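PDB 3IWA: FAD-dependent pyridine nucleotide-disulphide oxidoreductase from Desulfovibrio vulgaris, which probably uses FAD to pass electrons from a reduced pyridine nucleotide to a disulphide or related acceptor, as in its family of flavin-dependent reductases. Local coordinates for residues 142-147 with 168-173; 187-192 with 243-248; 362-367 with 396-401; 301-306 with 352-357. All coordinates share one frame; numbering follows the deposited sequence.

Interaction 1. Residues 142-147 with 168-173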
loop_
_atom_site.group_PDB
_atom_site.type_symbol
_atom_site.label_atom_id
_atom_site.label_comp_id
_atom_site.label_asym_id
_atom_site.label_seq_id
_atom_site.Cartn_x
_atom_site.Cartn_y
_atom_site.Cartn_z
ATOM N N THR A 142 -24.920 12.163 8.114
ATOM C CA THR A 142 -24.637 10.724 8.300
ATOM C C THR A 142 -23.629 10.145 7.307
ATOM O O THR A 142 -23.241 8.987 7.413
ATOM C CB THR A 142 -25.931 9.860 8.174
ATOM O OG1 THR A 142 -26.444 9.928 6.822
ATOM C CG2 THR A 142 -26.997 10.304 9.197
ATOM N N ASN A 143 -23.252 10.930 6.315
ATOM C CA ASN A 143 -22.316 10.465 5.297
ATOM C C ASN A 143 -21.655 11.650 4.587
ATOM O O ASN A 143 -22.105 12.799 4.692
ATOM C CB ASN A 143 -23.009 9.501 4.302
ATOM C CG ASN A 143 -24.083 10.187 3.453
ATOM O OD1 ASN A 143 -23.802 11.148 2.746
ATOM N ND2 ASN A 143 -25.306 9.676 3.506
ATOM N N LEU A 144 -20.579 11.345 3.876
ATOM C CA LEU A 144 -19.738 12.339 3.229
ATOM C C LEU A 144 -20.458 13.121 2.140
ATOM O O LEU A 144 -20.132 14.290 1.890
ATOM C CB LEU A 144 -18.510 11.644 2.607
ATOM C CG LEU A 144 -17.389 11.316 3.569
ATOM C CD1 LEU A 144 -16.147 10.931 2.753
ATOM C CD2 LEU A 144 -17.098 12.564 4.437
ATOM N N ASP A 145 -21.412 12.475 1.472
ATOM C CA ASP A 145 -22.251 13.158 0.479
ATOM C C ASP A 145 -23.104 14.198 1.143
ATOM O O ASP A 145 -23.273 15.292 0.620
ATOM C CB ASP A 145 -23.180 12.179 -0.254
ATOM C CG ASP A 145 -22.461 11.363 -1.325
ATOM O OD1 ASP A 145 -21.252 11.623 -1.581
ATOM O OD2 ASP A 145 -23.124 10.464 -1.909
ATOM N N GLU A 146 -23.675 13.837 2.283
ATOM C CA GLU A 146 -24.491 14.765 3.072
ATOM C C GLU A 146 -23.611 15.941 3.540
ATOM O O GLU A 146 -24.046 17.086 3.551
ATOM C CB GLU A 146 -25.093 14.048 4.283
ATOM C CG GLU A 146 -26.582 14.170 4.457
ATOM C CD GLU A 146 -27.138 12.972 5.209
ATOM O OE1 GLU A 146 -27.346 11.914 4.580
ATOM O OE2 GLU A 146 -27.355 13.077 6.427
ATOM N N ALA A 147 -22.380 15.620 3.934
ATOM C CA ALA A 147 -21.395 16.601 4.382
ATOM C C ALA A 147 -21.153 17.657 3.303
ATOM O O ALA A 147 -21.246 18.857 3.566
ATOM C CB ALA A 147 -20.081 15.899 4.747
ATOM N N GLY A 168 -15.746 12.492 15.337
ATOM C CA GLY A 168 -15.392 11.380 14.462
ATOM C C GLY A 168 -15.044 11.850 13.068
ATOM O O GLY A 168 -14.770 13.027 12.864
ATOM N N PHE A 169 -15.035 10.921 12.110
ATOM C CA PHE A 169 -14.617 11.209 10.748
ATOM C C PHE A 169 -15.457 12.370 10.185
ATOM O O PHE A 169 -14.922 13.346 9.697
ATOM C CB PHE A 169 -14.689 9.938 9.838
ATOM N N ILE A 170 -16.765 12.250 10.283
ATOM C CA ILE A 170 -17.685 13.273 9.787
ATOM C C ILE A 170 -17.511 14.606 10.527
ATOM O O ILE A 170 -17.308 15.662 9.921
ATOM C CB ILE A 170 -19.145 12.783 9.930
ATOM C CG1 ILE A 170 -19.371 11.557 9.028
ATOM C CG2 ILE A 170 -20.127 13.869 9.566
ATOM C CD1 ILE A 170 -19.285 11.860 7.582
ATOM N N GLY A 171 -17.567 14.558 11.842
ATOM C CA GLY A 171 -17.394 15.774 12.631
ATOM C C GLY A 171 -16.132 16.551 12.271
ATOM O O GLY A 171 -16.163 17.763 12.063
ATOM N N LEU A 172 -15.010 15.856 12.185
ATOM C CA LEU A 172 -13.757 16.548 11.979
ATOM C C LEU A 172 -13.688 17.111 10.584
ATOM O O LEU A 172 -13.238 18.222 10.412
ATOM C CB LEU A 172 -12.558 15.637 12.237
ATOM C CG LEU A 172 -12.325 15.135 13.659
ATOM C CD1 LEU A 172 -10.851 14.784 13.762
ATOM C CD2 LEU A 172 -12.697 16.171 14.670
ATOM N N GLU A 173 -14.135 16.355 9.584
ATOM C CA GLU A 173 -14.154 16.885 8.202
ATOM C C GLU A 173 -15.029 18.146 8.106
ATOM O O GLU A 173 -14.679 19.080 7.401
ATOM C CB GLU A 173 -14.643 15.843 7.180
ATOM C CG GLU A 173 -13.847 14.509 7.133
ATOM C CD GLU A 173 -12.804 14.484 6.025
ATOM O OE1 GLU A 173 -11.847 15.302 6.089
ATOM O OE2 GLU A 173 -12.939 13.646 5.094
#

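Interaction 2. Residues 187-192 with 243-248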
loop_
_atom_site.group_PDB
_atom_site.type_symbol
_atom_site.label_atom_id
_atom_site.label_comp_id
_atom_site.label_asym_id
_atom_site.label_seq_id
_atom_site.Cartn_x
_atom_site.Cartn_y
_atom_site.Cartn_z
ATOM N N THR A 187 -16.589 24.895 16.831
ATOM C CA THR A 187 -16.261 24.159 18.055
ATOM C C THR A 187 -16.724 22.710 17.920
ATOM O O THR A 187 -17.836 22.446 17.469
ATOM C CB THR A 187 -16.953 24.771 19.265
ATOM O OG1 THR A 187 -16.707 26.176 19.263
ATOM C CG2 THR A 187 -16.463 24.152 20.571
ATOM N N VAL A 188 -15.860 21.776 18.286
ATOM C CA VAL A 188 -16.213 20.351 18.309
ATOM C C VAL A 188 -16.408 19.966 19.745
ATOM O O VAL A 188 -15.596 20.299 20.570
ATOM C CB VAL A 188 -15.128 19.436 17.683
ATOM C CG1 VAL A 188 -15.546 17.987 17.800
ATOM C CG2 VAL A 188 -14.883 19.779 16.245
ATOM N N VAL A 189 -17.510 19.287 20.029
ATOM C CA VAL A 189 -17.804 18.771 21.348
ATOM C C VAL A 189 -17.959 17.248 21.271
ATOM O O VAL A 189 -18.808 16.740 20.579
ATOM C CB VAL A 189 -19.110 19.419 21.940
ATOM C CG1 VAL A 189 -19.492 18.759 23.286
ATOM C CG2 VAL A 189 -18.947 20.954 22.071
ATOM N N GLU A 190 -17.134 16.541 22.031
ATOM C CA GLU A 190 -17.059 15.095 21.996
ATOM C C GLU A 190 -17.233 14.532 23.413
ATOM O O GLU A 190 -16.564 14.926 24.357
ATOM C CB GLU A 190 -15.728 14.676 21.368
ATOM C CG GLU A 190 -15.370 13.191 21.479
ATOM C CD GLU A 190 -16.365 12.278 20.828
ATOM O OE1 GLU A 190 -16.620 12.474 19.629
ATOM O OE2 GLU A 190 -16.887 11.361 21.503
ATOM N N LEU A 191 -18.133 13.585 23.514
ATOM C CA LEU A 191 -18.412 12.880 24.732
ATOM C C LEU A 191 -17.215 12.019 25.214
ATOM O O LEU A 191 -16.845 12.066 26.384
ATOM C CB LEU A 191 -19.672 12.053 24.508
ATOM C CG LEU A 191 -20.170 11.164 25.647
ATOM C CD1 LEU A 191 -20.761 12.015 26.762
ATOM C CD2 LEU A 191 -21.199 10.145 25.101
ATOM N N ALA A 192 -16.597 11.260 24.315
ATOM C CA ALA A 192 -15.448 10.413 24.681
ATOM C C ALA A 192 -14.265 11.288 25.096
ATOM O O ALA A 192 -14.183 12.468 24.726
ATOM C CB ALA A 192 -15.067 9.481 23.523
ATOM N N ARG A 243 -20.485 23.981 30.067
ATOM C CA ARG A 243 -20.546 25.348 29.565
ATOM C C ARG A 243 -21.771 25.604 28.704
ATOM O O ARG A 243 -22.563 24.696 28.430
ATOM C CB ARG A 243 -19.261 25.711 28.794
ATOM C CG ARG A 243 -19.207 25.228 27.321
ATOM C CD ARG A 243 -17.770 24.962 26.815
ATOM N NE ARG A 243 -17.141 23.862 27.558
ATOM C CZ ARG A 243 -15.982 23.928 28.225
ATOM N NH1 ARG A 243 -15.533 22.859 28.857
ATOM N NH2 ARG A 243 -15.248 25.032 28.253
ATOM N N THR A 244 -21.899 26.862 28.291
ATOM C CA THR A 244 -22.899 27.301 27.326
ATOM C C THR A 244 -22.164 27.828 26.089
ATOM O O THR A 244 -21.257 28.655 26.212
ATOM C CB THR A 244 -23.815 28.414 27.908
ATOM O OG1 THR A 244 -24.604 27.870 28.973
ATOM C CG2 THR A 244 -24.757 29.000 26.825
ATOM N N LEU A 245 -22.538 27.318 24.909
ATOM C CA LEU A 245 -21.936 27.742 23.642
ATOM C C LEU A 245 -23.023 28.350 22.785
ATOM O O LEU A 245 -24.118 27.806 22.663
ATOM C CB LEU A 245 -21.329 26.547 22.892
ATOM C CG LEU A 245 -20.194 25.769 23.564
ATOM C CD1 LEU A 245 -20.099 24.365 23.022
ATOM C CD2 LEU A 245 -18.866 26.505 23.414
ATOM N N ASP A 246 -22.725 29.488 22.195
ATOM C CA ASP A 246 -23.618 30.048 21.186
ATOM C C ASP A 246 -23.430 29.276 19.869
ATOM O O ASP A 246 -22.297 29.088 19.415
ATOM C CB ASP A 246 -23.328 31.548 20.951
ATOM C CG ASP A 246 -23.660 32.437 22.162
ATOM O OD1 ASP A 246 -24.785 32.362 22.703
ATOM O OD2 ASP A 246 -22.790 33.254 22.529
ATOM N N ALA A 247 -24.535 28.853 19.268
ATOM C CA ALA A 247 -24.511 28.250 17.948
ATOM C C ALA A 247 -25.776 28.565 17.182
ATOM O O ALA A 247 -26.855 28.288 17.665
ATOM C CB ALA A 247 -24.363 26.737 18.049
ATOM N N ASP A 248 -25.634 29.109 15.975
ATOM C CA ASP A 248 -26.754 29.195 15.041
ATOM C C ASP A 248 -26.782 28.004 14.077
ATOM O O ASP A 248 -27.730 27.824 13.331
ATOM C CB ASP A 248 -26.769 30.541 14.278
ATOM C CG ASP A 248 -25.399 30.942 13.735
ATOM O OD1 ASP A 248 -25.173 30.903 12.504
ATOM O OD2 ASP A 248 -24.542 31.326 14.535
#

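Interaction 3. Residues 362-367 with 396-401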
loop_
_atom_site.group_PDB
_atom_site.type_symbol
_atom_site.label_atom_id
_atom_site.label_comp_id
_atom_site.label_asym_id
_atom_site.label_seq_id
_atom_site.Cartn_x
_atom_site.Cartn_y
_atom_site.Cartn_z
ATOM N N GLU A 362 -12.104 -5.317 22.766
ATOM C CA GLU A 362 -12.473 -6.651 22.258
ATOM C C GLU A 362 -11.847 -7.760 23.077
ATOM O O GLU A 362 -12.075 -8.939 22.784
ATOM C CB GLU A 362 -11.995 -6.845 20.820
ATOM C CG GLU A 362 -12.657 -5.937 19.784
ATOM C CD GLU A 362 -14.096 -6.329 19.448
ATOM O OE1 GLU A 362 -14.570 -7.399 19.914
ATOM O OE2 GLU A 362 -14.733 -5.563 18.690
ATOM N N GLY A 363 -11.022 -7.379 24.054
ATOM C CA GLY A 363 -10.332 -8.326 24.913
ATOM C C GLY A 363 -9.081 -8.987 24.348
ATOM O O GLY A 363 -8.728 -10.083 24.773
ATOM N N TYR A 364 -8.419 -8.356 23.375
ATOM C CA TYR A 364 -7.090 -8.819 22.960
ATOM C C TYR A 364 -6.105 -8.274 23.961
ATOM O O TYR A 364 -6.234 -7.125 24.401
ATOM C CB TYR A 364 -6.662 -8.312 21.544
ATOM C CG TYR A 364 -7.426 -8.932 20.417
ATOM C CD1 TYR A 364 -7.081 -10.177 19.911
ATOM C CD2 TYR A 364 -8.529 -8.278 19.875
ATOM C CE1 TYR A 364 -7.818 -10.755 18.887
ATOM C CE2 TYR A 364 -9.261 -8.841 18.873
ATOM C CZ TYR A 364 -8.910 -10.068 18.382
ATOM O OH TYR A 364 -9.688 -10.574 17.380
ATOM N N ASP A 365 -5.114 -9.081 24.288
ATOM C CA ASP A 365 -3.942 -8.613 24.995
ATOM C C ASP A 365 -3.043 -7.838 24.011
ATOM O O ASP A 365 -2.029 -8.324 23.560
ATOM C CB ASP A 365 -3.229 -9.838 25.602
ATOM C CG ASP A 365 -1.951 -9.484 26.393
ATOM O OD1 ASP A 365 -1.670 -8.288 26.638
ATOM O OD2 ASP A 365 -1.231 -10.447 26.748
ATOM N N ALA A 366 -3.425 -6.611 23.690
ATOM C CA ALA A 366 -2.817 -5.884 22.590
ATOM C C ALA A 366 -1.818 -4.887 23.068
ATOM O O ALA A 366 -1.950 -4.352 24.146
ATOM C CB ALA A 366 -3.877 -5.160 21.808
ATOM N N VAL A 367 -0.843 -4.583 22.222
ATOM C CA VAL A 367 0.113 -3.542 22.520
ATOM C C VAL A 367 0.203 -2.573 21.353
ATOM O O VAL A 367 0.143 -2.959 20.197
ATOM C CB VAL A 367 1.505 -4.136 22.902
ATOM C CG1 VAL A 367 1.706 -5.502 22.298
ATOM C CG2 VAL A 367 2.608 -3.249 22.455
ATOM N N THR A 396 -0.457 -14.201 19.683
ATOM C CA THR A 396 -0.449 -14.718 18.304
ATOM C C THR A 396 0.586 -13.996 17.446
ATOM O O THR A 396 0.953 -14.469 16.389
ATOM C CB THR A 396 -1.802 -14.485 17.660
ATOM O OG1 THR A 396 -2.093 -13.074 17.696
ATOM C CG2 THR A 396 -2.893 -15.280 18.416
ATOM N N ARG A 397 1.018 -12.835 17.921
ATOM C CA ARG A 397 1.803 -11.894 17.154
ATOM C C ARG A 397 1.024 -11.333 15.939
ATOM O O ARG A 397 1.627 -10.848 15.011
ATOM C CB ARG A 397 3.137 -12.515 16.715
ATOM C CG ARG A 397 3.994 -13.035 17.851
ATOM C CD ARG A 397 5.275 -13.769 17.329
ATOM N NE ARG A 397 6.309 -12.848 16.839
ATOM C CZ ARG A 397 7.198 -12.207 17.606
ATOM N NH1 ARG A 397 7.209 -12.339 18.941
ATOM N NH2 ARG A 397 8.091 -11.405 17.051
ATOM N N ARG A 398 -0.302 -11.388 15.950
ATOM C CA ARG A 398 -1.094 -10.882 14.805
ATOM C C ARG A 398 -1.109 -9.377 14.857
ATOM O O ARG A 398 -1.140 -8.787 15.939
ATOM C CB ARG A 398 -2.519 -11.345 14.845
ATOM C CG ARG A 398 -2.772 -12.640 14.195
ATOM C CD ARG A 398 -4.286 -12.926 14.192
ATOM N NE ARG A 398 -5.036 -11.933 13.427
ATOM C CZ ARG A 398 -6.279 -11.528 13.701
ATOM N NH1 ARG A 398 -6.940 -12.005 14.747
ATOM N NH2 ARG A 398 -6.855 -10.618 12.925
ATOM N N VAL A 399 -1.040 -8.762 13.687
ATOM C CA VAL A 399 -1.208 -7.323 13.574
ATOM C C VAL A 399 -2.711 -7.094 13.494
ATOM O O VAL A 399 -3.362 -7.723 12.724
ATOM C CB VAL A 399 -0.452 -6.765 12.357
ATOM C CG1 VAL A 399 -0.701 -5.312 12.218
ATOM C CG2 VAL A 399 1.076 -7.017 12.497
ATOM N N LEU A 400 -3.253 -6.226 14.345
ATOM C CA LEU A 400 -4.695 -6.001 14.405
ATOM C C LEU A 400 -5.100 -4.677 13.759
ATOM O O LEU A 400 -6.286 -4.419 13.540
ATOM C CB LEU A 400 -5.189 -6.038 15.866
ATOM C CG LEU A 400 -4.888 -7.296 16.695
ATOM C CD1 LEU A 400 -5.218 -7.191 18.208
ATOM C CD2 LEU A 400 -5.550 -8.516 16.081
ATOM N N GLY A 401 -4.117 -3.827 13.516
ATOM C CA GLY A 401 -4.368 -2.494 13.054
ATOM C C GLY A 401 -3.123 -1.651 12.940
ATOM O O GLY A 401 -2.046 -2.007 13.445
#

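Interaction 4. Residues 301-306 with 352-357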
loop_
_atom_site.group_PDB
_atom_site.type_symbol
_atom_site.label_atom_id
_atom_site.label_comp_id
_atom_site.label_asym_id
_atom_site.label_seq_id
_atom_site.Cartn_x
_atom_site.Cartn_y
_atom_site.Cartn_z
ATOM N N LEU A 301 -13.095 -8.223 9.104
ATOM C CA LEU A 301 -12.043 -9.206 8.755
ATOM C C LEU A 301 -10.840 -9.311 9.731
ATOM O O LEU A 301 -9.970 -10.152 9.541
ATOM C CB LEU A 301 -11.571 -9.027 7.313
ATOM C CG LEU A 301 -12.707 -9.138 6.283
ATOM C CD1 LEU A 301 -12.210 -8.641 4.948
ATOM C CD2 LEU A 301 -13.239 -10.549 6.149
ATOM N N VAL A 302 -10.770 -8.457 10.743
ATOM C CA VAL A 302 -9.692 -8.555 11.728
ATOM C C VAL A 302 -10.221 -9.372 12.886
ATOM O O VAL A 302 -9.578 -10.341 13.296
ATOM C CB VAL A 302 -9.219 -7.214 12.274
ATOM C CG1 VAL A 302 -8.284 -7.445 13.512
ATOM C CG2 VAL A 302 -8.509 -6.390 11.201
ATOM N N THR A 303 -11.396 -9.006 13.394
ATOM C CA THR A 303 -11.950 -9.683 14.562
ATOM C C THR A 303 -12.617 -11.004 14.265
ATOM O O THR A 303 -12.802 -11.798 15.166
ATOM C CB THR A 303 -13.011 -8.846 15.273
ATOM O OG1 THR A 303 -14.139 -8.675 14.411
ATOM C CG2 THR A 303 -12.463 -7.511 15.676
ATOM N N GLY A 304 -13.019 -11.224 13.014
ATOM C CA GLY A 304 -13.754 -12.431 12.632
ATOM C C GLY A 304 -15.201 -12.392 13.105
ATOM O O GLY A 304 -15.914 -13.390 13.059
ATOM N N LYS A 305 -15.628 -11.234 13.570
ATOM C CA LYS A 305 -16.969 -11.059 14.058
ATOM C C LYS A 305 -17.694 -10.089 13.142
ATOM O O LYS A 305 -17.078 -9.368 12.353
ATOM C CB LYS A 305 -16.967 -10.521 15.498
ATOM C CG LYS A 305 -16.424 -11.540 16.511
ATOM C CD LYS A 305 -16.985 -11.313 17.937
ATOM C CE LYS A 305 -16.565 -9.946 18.499
ATOM N NZ LYS A 305 -17.081 -9.696 19.875
ATOM N N PRO A 306 -19.014 -10.083 13.225
ATOM C CA PRO A 306 -19.806 -9.132 12.489
ATOM C C PRO A 306 -19.468 -7.676 12.814
ATOM O O PRO A 306 -19.335 -7.301 13.963
ATOM C CB PRO A 306 -21.225 -9.476 12.927
ATOM C CG PRO A 306 -21.161 -10.981 13.106
ATOM C CD PRO A 306 -19.793 -11.261 13.640
ATOM N N ALA A 352 -6.431 1.619 9.628
ATOM C CA ALA A 352 -7.196 0.443 9.246
ATOM C C ALA A 352 -7.176 -0.494 10.408
ATOM O O ALA A 352 -6.209 -0.522 11.121
ATOM C CB ALA A 352 -6.618 -0.253 8.003
ATOM N N GLY A 353 -8.236 -1.261 10.582
ATOM C CA GLY A 353 -8.293 -2.234 11.628
ATOM C C GLY A 353 -8.527 -1.554 12.977
ATOM O O GLY A 353 -9.054 -0.434 13.055
ATOM N N LEU A 354 -8.089 -2.231 14.027
ATOM C CA LEU A 354 -8.340 -1.793 15.391
ATOM C C LEU A 354 -7.298 -0.841 15.927
ATOM O O LEU A 354 -6.117 -0.931 15.586
ATOM C CB LEU A 354 -8.393 -2.990 16.314
ATOM C CG LEU A 354 -9.331 -4.101 15.896
ATOM C CD1 LEU A 354 -9.172 -5.292 16.824
ATOM C CD2 LEU A 354 -10.750 -3.576 15.871
ATOM N N THR A 355 -7.751 0.082 16.766
ATOM C CA THR A 355 -6.847 0.874 17.571
ATOM C C THR A 355 -6.524 0.022 18.791
ATOM O O THR A 355 -7.185 -0.940 19.038
ATOM C CB THR A 355 -7.484 2.203 18.046
ATOM O OG1 THR A 355 -8.517 1.921 19.003
ATOM C CG2 THR A 355 -8.046 3.049 16.853
ATOM N N VAL A 356 -5.510 0.393 19.554
ATOM C CA VAL A 356 -5.153 -0.339 20.764
ATOM C C VAL A 356 -6.340 -0.427 21.774
ATOM O O VAL A 356 -6.674 -1.512 22.271
ATOM C CB VAL A 356 -3.862 0.269 21.436
ATOM C CG1 VAL A 356 -3.986 1.799 21.726
ATOM C CG2 VAL A 356 -3.513 -0.504 22.720
ATOM N N GLU A 357 -6.991 0.705 22.016
ATOM C CA GLU A 357 -8.136 0.759 22.928
ATOM C C GLU A 357 -9.272 -0.118 22.380
ATOM O O GLU A 357 -9.908 -0.874 23.113
ATOM C CB GLU A 357 -8.629 2.213 23.112
ATOM C CG GLU A 357 -7.579 3.209 23.725
ATOM C CD GLU A 357 -6.626 3.907 22.690
ATOM O OE1 GLU A 357 -6.696 3.632 21.452
ATOM O OE2 GLU A 357 -5.786 4.743 23.150
#

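Interaction 1. Residues 142-147 with 168-173
The peptide plane joining Asn143 to Leu144 carries the CD1 methyl of Ile170 on one face, almost straight above the carbonyl carbon, with Asn143 C and Ile170 CD1 3.8 Å apart. The same methyl meets the Leu144 side chain, its distance to Leu144 CD2 being 3.9 Å. The Leu144 methyl in turn lies 4.3 Å from Glu173 OE2, a loose approach to a carboxylate one helical turn beyond Ile170. Ile170 sets CG1 anti to its own carbonyl carbon (chi1 -64°), which sends the CD1 arm out from helix 169-182 toward the start of helix 144-153. The setting is a Rossmann-type fold: Gly168 occupies the N-cap position of helix 169-182 and, with Gly166 and Gly171, fits the GxGxxG pattern of a dinucleotide-binding turn, consistent with a pyridine nucleotide domain. Helix 144-153 has its own cap. Asn143 OD1 accepts from Glu146 N at 2.7 Å, the donor tilted 28° from the amide carbonyl plane, and this bond holds the Asn143 side chain against the first turn. Glu146 reaches back past the cap: its OE2 takes the backbone N of Thr142 at 3.1 Å, from above the carboxylate plane rather than within it. Ile170 also packs on Val141 and Ala253, the loop residues that follow strands 138-140 and 249-252.

Interaction 2. Residues 187-192 with 243-248
Leu245 carries CG beside its backbone N and anti to the carbonyl carbon (chi1 -61°), while Val189, with CG1 anti to its backbone N (chi1 174°), leaves CG2 beside that N and anti to the carbonyl carbon; these settings bring Leu245 CD1 to 3.7 Å from Val189 CG2. The two side chains run past one another in opposite directions, with one methyl of each making the touch. Thr187 offers a slacker second surface, Thr187 CG2 lying 4.4 Å from Leu245 CD1. A single leucine methyl therefore reaches two residues on the same face of strand 185-189, with no hydrogen bond between the segments. The contact lays the edge of an antiparallel three-stranded meander (225-230, 235-240, 244-246) over one face of the parallel sheet of a Rossmann-type nucleotide domain. Both Val189 and Leu245 also rest on Val163 of strand 161-165, a neighbour of strand 185-189 in that sheet, and the leucine is thus seated across two parallel strands. Just past the strand, Glu190 curls its carboxylate forward, over the residues that follow it: OE2 accepts from Ala192 N at 2.8 Å through its anti lone pair, and OE1 is taken by Gly167 N in the glycine-rich turn. At the other segment, Arg243 forms a salt bridge to Glu223. Asp248 ends it by accepting from the backbone N atoms of Ser160 and Lys161, which lead into strand 161-165.

Interaction 3. Residues 362-367 with 396-401
Leu400 and Tyr364 make the close part of this contact, and the leucine divides its two methyls between two flat groups. Leu400 CD1 lies over one face of the Tyr364 ring, 3.9 Å from the centroid and 25° off the ring normal, which is CH-pi geometry; its shift toward the rim puts it 3.6 Å from Tyr364 CG. Leu400 CD2 covers the centre of the Arg398 guanidinium at a height of 3.8 Å. The buried leucine is thus the spacer between a ring and a charged plane that stand 81° apart. The first torsion of Tyr364 (chi1 -70°) sets CG anti to the carbonyl carbon and swings the ring toward strand 399-406.

Between the two segments the packing slackens toward the phenol end, where Tyr364 OH packs on Thr303 of the 301-306 loop. Tyr364 OH comes no nearer than 4.1 Å to Arg398 NH1, and the guanidinium is held instead from outside the two segments, by NH2 to the backbone O of Val302. Ala366 adds a marginal touch at the other end, its CB 4.3 Å from Leu400 CD1. Thr396 stands on the exposed flank, where its OG1 accepts from Arg398 N at 3.0 Å in an ST turn and also hydrogen-bonds with Asp393.

Strands 366-372 and 399-406 are not direct neighbours: strand 386-393 runs antiparallel between them, Leu400 and Gly401 form a classic bulge opposite its Val391, and Ala359 of helix 356-361 packs on both Ala366 and Leu400.

Interaction 4. Residues 301-306 with 352-357
Gly353 meets Val302 first along the second segment, its CA 4.2 Å from Val302 CG2. Glycine suits the place, since its phi is positive as strand 348-353 gives way to the turn. Leu354 then supplies the main touch. Its CD1 lies 4.0 Å from Val302 CG1 and 4.1 Å from Thr303 CG2. The leucine and valine side chains run past each other in opposite directions, while the leucine crosses the threonine at about a right angle. Thr303 keeps OG1 between its backbone N and carbonyl carbon (chi1 65°), which leaves CG2 for the leucine while OG1 accepts from Lys305 N at 3.1 Å, an ST turn that shapes the loop. The contact joins the loop linking strands 296-299 and 306-307, part of the pyridine nucleotide-disulphide oxidoreductase region, to the five-stranded antiparallel sheet of the dimerisation domain. Just past the strand, the backbone of Leu354 still hydrogen-bonds with Leu400 of the adjacent strand 399-406, and Gln403 donates its side-chain amide to Leu354 O. Val302 touches Leu400 as well, so its side chain spans two adjacent strands. Thr355 follows as the N-cap of helix 356-361, its OG1 taking Gly358 N. Beyond the cap, Glu357 directs OE2 to the backbone N of Lys202, at the start of helix 202-214. No residue of the other subunit reaches either segment.

Overall arrangement
From the N terminus the chain first closes interaction 1, a short loop through strand 161-165 that brings two helix starts together in the nucleotide-binding fold. Helix 169-182 leads straight into strand 185-189, where interaction 2 opens; it closes fifty residues later on the meander, its centre about 17 Å from that of interaction 1. Interaction 4 comes next, binding the 301-306 loop to the dimerisation sheet, and interaction 3 follows through helix 356-361 into strand 366-372. All four loops run in series, none nesting or crossing. Interactions 3 and 4 touch, their strands 399-406 and 348-353 being neighbours in one sheet, whereas interactions 1 and 2 stay apart from them.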